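Local coordinates for putative endonuclease/exonuclease/phosphatase family protein (Bacteroides thetaiotaomicron, PDB 3MPR) that probably hydrolyses phosphodiester bonds in nucleic acids with the help of a bound metal ion, as a member of the endonuclease/exonuclease/phosphatase family, at the interface of chains A and B. Residues are numbered along the deposited sequence; one frame, centred on the assembly and turned at random. Chains: chain A/B, Putative endonuclease/exonuclease/phosphatase family protein.

The interface of chains A and B. Residues chain A 206, 208, 240, 286; chain B 40-41, 43.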
# COMPACT_ATOMS: atom_id res chain seq x y z
N TYR A 206 14.28 3.83 0.38
CA TYR A 206 13.61 2.55 0.22
C TYR A 206 12.77 2.51 -1.07
O TYR A 206 11.89 3.34 -1.28
CB TYR A 206 12.74 2.21 1.45
CG TYR A 206 12.26 0.78 1.41
CD1 TYR A 206 12.96 -0.22 2.08
CD2 TYR A 206 11.16 0.41 0.64
CE1 TYR A 206 12.55 -1.56 2.01
CE2 TYR A 206 10.74 -0.91 0.56
CZ TYR A 206 11.43 -1.89 1.25
OH TYR A 206 11.03 -3.20 1.15
N TYR A 208 10.22 0.33 -3.51
CA TYR A 208 9.25 -0.75 -3.67
C TYR A 208 8.67 -0.63 -5.08
O TYR A 208 7.78 0.18 -5.33
CB TYR A 208 8.13 -0.61 -2.62
CG TYR A 208 7.09 -1.71 -2.66
CD1 TYR A 208 7.47 -3.04 -2.68
CD2 TYR A 208 5.73 -1.41 -2.67
CE1 TYR A 208 6.53 -4.05 -2.72
CE2 TYR A 208 4.78 -2.42 -2.69
CZ TYR A 208 5.19 -3.74 -2.72
OH TYR A 208 4.27 -4.74 -2.74
N ARG A 240 10.94 7.14 0.67
CA ARG A 240 10.41 5.89 0.12
C ARG A 240 9.64 6.12 -1.16
O ARG A 240 8.97 7.13 -1.32
CB ARG A 240 9.54 5.18 1.17
CG ARG A 240 9.09 3.76 0.81
CD ARG A 240 8.76 2.94 2.08
NE ARG A 240 7.64 3.50 2.83
CZ ARG A 240 7.12 2.98 3.94
NH1 ARG A 240 7.64 1.86 4.46
NH2 ARG A 240 6.10 3.59 4.54
N GLU A 286 7.23 9.26 -0.20
CA GLU A 286 7.20 9.83 1.13
C GLU A 286 8.43 10.69 1.28
O GLU A 286 9.55 10.23 1.04
CB GLU A 286 7.13 8.72 2.20
CG GLU A 286 5.77 8.00 2.20
CD GLU A 286 5.87 6.54 2.63
OE1 GLU A 286 5.64 6.25 3.81
OE2 GLU A 286 6.16 5.68 1.77
N GLN B 40 7.89 -4.67 4.77
CA GLN B 40 8.60 -3.42 5.02
C GLN B 40 7.82 -2.21 4.48
O GLN B 40 7.67 -1.21 5.17
CB GLN B 40 10.00 -3.46 4.38
CG GLN B 40 10.96 -4.49 5.01
CD GLN B 40 12.22 -4.71 4.18
OE1 GLN B 40 12.17 -4.77 2.94
NE2 GLN B 40 13.36 -4.85 4.85
N TYR B 41 7.34 -2.31 3.24
CA TYR B 41 6.67 -1.16 2.61
C TYR B 41 5.37 -0.82 3.31
O TYR B 41 4.98 0.36 3.43
CB TYR B 41 6.35 -1.46 1.14
CG TYR B 41 5.80 -0.24 0.45
CD1 TYR B 41 6.64 0.80 0.10
CD2 TYR B 41 4.43 -0.09 0.21
CE1 TYR B 41 6.15 1.95 -0.52
CE2 TYR B 41 3.93 1.07 -0.41
CZ TYR B 41 4.80 2.08 -0.76
OH TYR B 41 4.34 3.26 -1.36
N ASP B 43 4.72 -1.45 6.43
CA ASP B 43 4.97 -1.02 7.81
C ASP B 43 4.37 -1.92 8.89
O ASP B 43 3.84 -1.42 9.88
CB ASP B 43 4.46 0.41 8.02
CG ASP B 43 5.26 1.44 7.24
OD1 ASP B 43 6.46 1.22 7.05
OD2 ASP B 43 4.67 2.44 6.80
O HOH W 1 6.16 5.23 -0.85
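Strands 206-208, 237-243 and 283-289 of chain A meet the C-terminal end of helix 28-41 of chain B and the loop just after it, through A:Arg240 on one side and B:Tyr41 and B:Asp43 on the other. A:Arg240 and B:Asp43 reach tip to tip, forming an end-on salt bridge: NH1 bonds carboxylate OD1 at 2.9 Å and NH2 bonds OD2 at 2.9 Å, both nearly straight and close to the guanidinium plane. A bend at chi3 (63°) turns the guanidinium toward B:Asp43 while its NE edge faces A:Glu286. That second-shell carboxylate is gripped side-on, NE to OE2 at 2.8 Å and NH2 to OE1, which fixes the rotation of the guanidinium. The A:Tyr208 ring stacks on one face of B:Tyr41, planes 27° apart and ring centroids 4.5 Å apart, while CG and CD of A:Arg240 run along the CD1-CE1 rim of B:Tyr41, displaced to the opposite side, with A:Arg240 CD 3.6 Å from B:Tyr41 CD1. An alanine in place of A:Arg240 would probably leave the B:Asp43 carboxylate without its charged mate, near A:Glu286, and strip the methylene contacts from the CD1-CE1 rim of the B:Tyr41 ring. At the tip of that ring, the phenol OH shares water 1 with A:Glu286 OE2. Toward the other flank, A:Tyr206, CG anti to the backbone N (chi1 -169°), extends its phenol to B:Gln40. The two-fold symmetry repeats this patch with the chains exchanged, although the structure alone does not show that the dimer is physiological. The A:Tyr206 OH donates to the side-chain amide oxygen OE1 of B:Gln40 at 2.6 Å, ring and amide planes almost perpendicular.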